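Local coordinates for heme-binding protein A (Haemophilus parasuis 29755, PDB 3TPA), which probably binds glutathione as an extracellular solute-binding protein of the family 5 type, at residues N262-L276 with S476-L490. The protein carries 1 engineered substitution. Residues are numbered along the deposited sequence; the frame is centred on the assembly and turned at random.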
loop_
_atom_site.group_PDB
_atom_site.type_symbol
_atom_site.label_atom_id
_atom_site.label_comp_id
_atom_site.label_asym_id
_atom_site.label_seq_id
_atom_site.Cartn_x
_atom_site.Cartn_y
_atom_site.Cartn_z
ATOM N N ASN A 262 18.400 15.821 2.841
ATOM C CA ASN A 262 17.139 16.087 3.496
ATOM C C ASN A 262 16.413 14.741 3.570
ATOM O O ASN A 262 15.779 14.315 2.599
ATOM C CB ASN A 262 16.346 17.093 2.661
ATOM C CG ASN A 262 14.928 17.301 3.164
ATOM O OD1 ASN A 262 14.615 17.055 4.329
ATOM N ND2 ASN A 262 14.060 17.761 2.275
ATOM N N LEU A 263 16.539 14.059 4.708
ATOM C CA LEU A 263 15.959 12.730 4.857
ATOM C C LEU A 263 14.510 12.816 5.342
ATOM O O LEU A 263 14.262 13.140 6.497
ATOM C CB LEU A 263 16.777 11.886 5.842
ATOM C CG LEU A 263 16.208 10.470 6.034
ATOM C CD1 LEU A 263 16.424 9.621 4.777
ATOM C CD2 LEU A 263 16.815 9.792 7.242
ATOM N N LEU A 264 13.561 12.529 4.455
ATOM C CA LEU A 264 12.146 12.497 4.830
ATOM C C LEU A 264 11.743 11.098 5.315
ATOM O O LEU A 264 12.185 10.087 4.758
ATOM C CB LEU A 264 11.266 12.903 3.646
ATOM C CG LEU A 264 11.548 14.249 2.977
ATOM C CD1 LEU A 264 10.676 14.429 1.741
ATOM C CD2 LEU A 264 11.335 15.397 3.954
ATOM N N GLU A 265 10.897 11.038 6.344
ATOM C CA GLU A 265 10.422 9.757 6.869
ATOM C C GLU A 265 8.983 9.836 7.342
ATOM O O GLU A 265 8.496 10.894 7.724
ATOM C CB GLU A 265 11.284 9.291 8.041
ATOM C CG GLU A 265 11.356 10.297 9.191
ATOM C CD GLU A 265 12.238 9.798 10.317
ATOM O OE1 GLU A 265 13.370 10.300 10.455
ATOM O OE2 GLU A 265 11.811 8.888 11.052
ATOM N N ARG A 266 8.311 8.694 7.302
ATOM C CA ARG A 266 6.989 8.550 7.902
ATOM C C ARG A 266 6.619 7.072 7.969
ATOM O O ARG A 266 7.196 6.246 7.274
ATOM C CB ARG A 266 5.940 9.347 7.134
ATOM C CG ARG A 266 5.731 8.914 5.699
ATOM C CD ARG A 266 4.582 9.694 5.076
ATOM N NE ARG A 266 3.313 9.308 5.683
ATOM C CZ ARG A 266 2.185 9.997 5.581
ATOM N NH1 ARG A 266 1.093 9.541 6.166
ATOM N NH2 ARG A 266 2.141 11.130 4.895
ATOM N N GLU A 267 5.665 6.742 8.818
ATOM C CA GLU A 267 5.273 5.349 9.033
ATOM C C GLU A 267 4.634 4.780 7.784
ATOM O O GLU A 267 3.911 5.474 7.079
ATOM C CB GLU A 267 4.329 5.261 10.240
ATOM C CG GLU A 267 4.976 5.814 11.515
ATOM C CD GLU A 267 4.044 5.788 12.704
ATOM O OE1 GLU A 267 2.845 6.063 12.525
ATOM O OE2 GLU A 267 4.504 5.486 13.820
ATOM N N GLY A 268 4.934 3.518 7.499
ATOM C CA GLY A 268 4.320 2.839 6.379
ATOM C C GLY A 268 2.917 2.433 6.791
ATOM O O GLY A 268 2.631 2.329 7.976
ATOM N N LEU A 269 2.047 2.212 5.817
ATOM C CA LEU A 269 0.686 1.741 6.084
ATOM C C LEU A 269 0.708 0.225 6.154
ATOM O O LEU A 269 0.183 -0.461 5.279
ATOM C CB LEU A 269 -0.262 2.218 4.984
ATOM C CG LEU A 269 -0.200 3.725 4.724
ATOM C CD1 LEU A 269 -1.044 4.118 3.508
ATOM C CD2 LEU A 269 -0.607 4.535 5.950
ATOM N N ASN A 270 1.341 -0.291 7.203
ATOM C CA ASN A 270 1.564 -1.724 7.354
ATOM C C ASN A 270 1.586 -2.076 8.835
ATOM O O ASN A 270 1.510 -1.189 9.682
ATOM C CB ASN A 270 2.862 -2.187 6.629
ATOM C CG ASN A 270 4.136 -1.559 7.191
ATOM O OD1 ASN A 270 4.208 -1.196 8.349
ATOM N ND2 ASN A 270 5.158 -1.454 6.354
ATOM N N LEU A 271 1.645 -3.362 9.141
ATOM C CA LEU A 271 1.687 -3.833 10.526
ATOM C C LEU A 271 2.442 -5.139 10.577
ATOM O O LEU A 271 2.165 -6.057 9.801
ATOM C CB LEU A 271 0.273 -4.079 11.069
ATOM C CG LEU A 271 0.178 -4.667 12.497
ATOM C CD1 LEU A 271 0.746 -3.687 13.519
ATOM C CD2 LEU A 271 -1.289 -5.061 12.877
ATOM N N ALA A 272 3.413 -5.217 11.479
ATOM C CA ALA A 272 4.103 -6.466 11.740
ATOM C C ALA A 272 3.547 -6.922 13.061
ATOM O O ALA A 272 3.449 -6.130 13.989
ATOM C CB ALA A 272 5.604 -6.236 11.854
ATOM N N TYR A 273 3.168 -8.188 13.157
ATOM C CA TYR A 273 2.498 -8.663 14.366
ATOM C C TYR A 273 2.844 -10.111 14.628
ATOM O O TYR A 273 3.367 -10.790 13.764
ATOM C CB TYR A 273 0.979 -8.516 14.240
ATOM C CG TYR A 273 0.365 -9.296 13.102
ATOM C CD1 TYR A 273 -0.089 -10.599 13.287
ATOM C CD2 TYR A 273 0.234 -8.731 11.836
ATOM C CE1 TYR A 273 -0.665 -11.315 12.250
ATOM C CE2 TYR A 273 -0.352 -9.435 10.797
ATOM C CZ TYR A 273 -0.793 -10.723 11.006
ATOM O OH TYR A 273 -1.350 -11.429 9.969
ATOM N N ILE A 274 2.520 -10.586 15.823
ATOM C CA ILE A 274 2.586 -12.007 16.105
ATOM C C ILE A 274 1.160 -12.534 15.955
ATOM O O ILE A 274 0.259 -12.102 16.663
ATOM C CB ILE A 274 3.101 -12.279 17.528
ATOM C CG1 ILE A 274 4.501 -11.695 17.747
ATOM C CG2 ILE A 274 3.070 -13.778 17.849
ATOM C CD1 ILE A 274 5.602 -12.295 16.821
ATOM N N GLY A 275 0.944 -13.461 15.029
ATOM C CA GLY A 275 -0.381 -14.029 14.839
ATOM C C GLY A 275 -0.543 -15.132 15.866
ATOM O O GLY A 275 0.427 -15.804 16.192
ATOM N N LEU A 276 -1.754 -15.299 16.393
ATOM C CA LEU A 276 -2.052 -16.393 17.306
ATOM C C LEU A 276 -3.259 -17.166 16.800
ATOM O O LEU A 276 -4.337 -16.600 16.584
ATOM C CB LEU A 276 -2.336 -15.850 18.705
ATOM C CG LEU A 276 -1.226 -15.034 19.370
ATOM C CD1 LEU A 276 -1.713 -14.428 20.709
ATOM C CD2 LEU A 276 -0.004 -15.908 19.587
ATOM N N SER A 476 -7.336 -9.574 21.983
ATOM C CA SER A 476 -5.927 -9.834 21.642
ATOM C C SER A 476 -5.671 -11.052 20.730
ATOM O O SER A 476 -4.830 -11.894 21.051
ATOM C CB SER A 476 -5.088 -9.968 22.924
ATOM O OG SER A 476 -3.689 -9.968 22.634
ATOM N N PRO A 477 -6.373 -11.145 19.582
ATOM C CA PRO A 477 -6.139 -12.322 18.718
ATOM C C PRO A 477 -4.783 -12.329 17.990
ATOM O O PRO A 477 -4.274 -13.393 17.602
ATOM C CB PRO A 477 -7.288 -12.246 17.702
ATOM C CG PRO A 477 -7.699 -10.835 17.681
ATOM C CD PRO A 477 -7.478 -10.305 19.078
ATOM N N ILE A 478 -4.237 -11.143 17.754
ATOM C CA ILE A 478 -2.861 -11.001 17.299
ATOM C C ILE A 478 -2.236 -9.962 18.204
ATOM O O ILE A 478 -2.942 -9.217 18.880
ATOM C CB ILE A 478 -2.727 -10.532 15.831
ATOM C CG1 ILE A 478 -3.232 -9.094 15.644
ATOM C CG2 ILE A 478 -3.447 -11.509 14.847
ATOM C CD1 ILE A 478 -3.003 -8.574 14.220
ATOM N N ILE A 479 -0.910 -9.928 18.229
ATOM C CA ILE A 479 -0.178 -8.957 19.026
ATOM C C ILE A 479 0.541 -8.018 18.070
ATOM O O ILE A 479 1.604 -8.350 17.557
ATOM C CB ILE A 479 0.853 -9.673 19.915
ATOM C CG1 ILE A 479 0.165 -10.684 20.841
ATOM C CG2 ILE A 479 1.672 -8.673 20.729
ATOM C CD1 ILE A 479 1.090 -11.729 21.430
ATOM N N PRO A 480 -0.041 -6.838 17.812
ATOM C CA PRO A 480 0.661 -5.858 16.976
ATOM C C PRO A 480 1.943 -5.423 17.660
ATOM O O PRO A 480 1.927 -5.225 18.870
ATOM C CB PRO A 480 -0.318 -4.677 16.938
ATOM C CG PRO A 480 -1.693 -5.331 17.165
ATOM C CD PRO A 480 -1.367 -6.344 18.232
ATOM N N PHE A 481 3.038 -5.289 16.918
ATOM C CA PHE A 481 4.245 -4.714 17.513
ATOM C C PHE A 481 4.957 -3.592 16.735
ATOM O O PHE A 481 5.661 -2.793 17.339
ATOM C CB PHE A 481 5.242 -5.810 17.939
ATOM C CG PHE A 481 5.783 -6.644 16.795
ATOM C CD1 PHE A 481 6.826 -6.172 16.004
ATOM C CD2 PHE A 481 5.270 -7.921 16.542
ATOM C CE1 PHE A 481 7.338 -6.939 14.957
ATOM C CE2 PHE A 481 5.779 -8.707 15.499
ATOM C CZ PHE A 481 6.816 -8.204 14.698
ATOM N N ALA A 482 4.793 -3.515 15.415
ATOM C CA ALA A 482 5.519 -2.484 14.671
ATOM C C ALA A 482 4.838 -2.021 13.399
ATOM O O ALA A 482 4.095 -2.774 12.747
ATOM C CB ALA A 482 6.924 -2.962 14.337
ATOM N N HIS A 483 5.092 -0.766 13.066
ATOM C CA HIS A 483 4.909 -0.280 11.716
ATOM C C HIS A 483 6.306 0.032 11.182
ATOM O O HIS A 483 7.172 0.485 11.928
ATOM C CB HIS A 483 4.088 1.008 11.703
ATOM C CG HIS A 483 2.831 0.939 12.519
ATOM N ND1 HIS A 483 1.770 0.143 12.170
ATOM C CD2 HIS A 483 2.479 1.573 13.657
ATOM C CE1 HIS A 483 0.797 0.294 13.059
ATOM N NE2 HIS A 483 1.200 1.158 13.967
ATOM N N SER A 484 6.546 -0.213 9.902
ATOM C CA SER A 484 7.865 0.136 9.370
ATOM C C SER A 484 7.873 1.634 9.097
ATOM O O SER A 484 6.812 2.268 9.032
ATOM C CB SER A 484 8.166 -0.644 8.093
ATOM O OG SER A 484 7.445 -0.090 6.999
ATOM N N ILE A 485 9.067 2.204 8.969
ATOM C CA ILE A 485 9.199 3.590 8.542
ATOM C C ILE A 485 9.705 3.659 7.110
ATOM O O ILE A 485 10.656 2.973 6.754
ATOM C CB ILE A 485 10.168 4.369 9.432
ATOM C CG1 ILE A 485 9.556 4.588 10.812
ATOM C CG2 ILE A 485 10.500 5.716 8.785
ATOM C CD1 ILE A 485 10.488 5.231 11.815
ATOM N N ASN A 486 9.071 4.484 6.281
ATOM C CA ASN A 486 9.562 4.681 4.922
ATOM C C ASN A 486 10.461 5.899 4.867
ATOM O O ASN A 486 10.179 6.920 5.499
ATOM C CB ASN A 486 8.406 4.859 3.936
ATOM C CG ASN A 486 7.656 3.559 3.668
ATOM O OD1 ASN A 486 8.262 2.497 3.498
ATOM N ND2 ASN A 486 6.335 3.643 3.614
ATOM N N TYR A 487 11.530 5.795 4.092
ATOM C CA TYR A 487 12.455 6.906 3.931
ATOM C C TYR A 487 12.529 7.370 2.497
ATOM O O TYR A 487 12.578 6.563 1.578
ATOM C CB TYR A 487 13.857 6.493 4.375
ATOM C CG TYR A 487 13.963 6.165 5.837
ATOM C CD1 TYR A 487 13.923 7.168 6.790
ATOM C CD2 TYR A 487 14.094 4.854 6.265
ATOM C CE1 TYR A 487 14.012 6.879 8.139
ATOM C CE2 TYR A 487 14.188 4.547 7.629
ATOM C CZ TYR A 487 14.158 5.570 8.552
ATOM O OH TYR A 487 14.245 5.301 9.900
ATOM N N VAL A 488 12.543 8.679 2.309
ATOM C CA VAL A 488 12.906 9.258 1.019
ATOM C C VAL A 488 14.097 10.206 1.218
ATOM O O VAL A 488 13.941 11.346 1.670
ATOM C CB VAL A 488 11.744 10.005 0.351
ATOM C CG1 VAL A 488 12.220 10.711 -0.905
ATOM C CG2 VAL A 488 10.600 9.053 0.001
ATOM N N PRO A 489 15.306 9.721 0.901
ATOM C CA PRO A 489 16.500 10.567 1.036
ATOM C C PRO A 489 16.623 11.516 -0.154
ATOM O O PRO A 489 16.737 11.070 -1.295
ATOM C CB PRO A 489 17.652 9.549 1.037
ATOM C CG PRO A 489 16.989 8.175 1.183
ATOM C CD PRO A 489 15.652 8.337 0.539
ATOM N N LEU A 490 16.593 12.815 0.115
ATOM C CA LEU A 490 16.673 13.815 -0.939
ATOM C C LEU A 490 17.943 14.646 -0.857
ATOM O O LEU A 490 18.428 14.945 0.228
ATOM C CB LEU A 490 15.502 14.786 -0.833
ATOM C CG LEU A 490 14.086 14.269 -0.974
ATOM C CD1 LEU A 490 13.121 15.385 -0.623
ATOM C CD2 LEU A 490 13.864 13.758 -2.385
HETATM O O HOH W 1 13.935 7.022 11.712
HETATM O O HOH W 2 4.331 5.586 4.379
#
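N270 grips S484 with both ends of its amide. OD1 of N270 takes the backbone N of S484 on a lone pair at 3.0 Å, and ND2 of N270 gives an N-H to OG of S484 at 2.7 Å, close to the amide plane. CG of N270 sits between its own N and carbonyl carbon (chi1 63°), which turns the amide across to the partner strand. Next door, H483 ND1 donates to N270 O at 2.8 Å, with the acceptor in the ring plane. These bonds bridge the break between two antiparallel ladders, 262-267 with 485-490 and 272-275 with 478-482.

The second ladder is buried and tightly packed. At a classic beta bulge F481 and A482 both face A272, and both their N-H groups bind A272 O. This oxygen also lies over the centre of the F481 ring. That ring touches A272 CB through CE1 and I274 CD1 through CE2. I478 CD1 makes a CH-pi contact with Y273, 3.8 Å from the ring centroid. Helix 298-306 covers A272 and F481 through Y306.

The first ladder is looser at its wet side. E265 and Y487 lie side by side, CB of E265 3.6 Å from CD1 of Y487. One water joins E265 OE2 to Y487 OH. Another joins E267 O to N486 ND2. The carboxylate of E267 instead turns to T311. Apolar contacts persist here too: L263 packs on Y487 and P489, and towards the end of the ladder L264 CD1 lies 3.5 Å from L490 CD1.

The long strand pair is consistent with the interdomain connection of solute-binding proteins. Side-chain amide, hydroxyl and imidazole groups replace part of the regular backbone ladder at its break, so the two strands stay joined there while the register shifts.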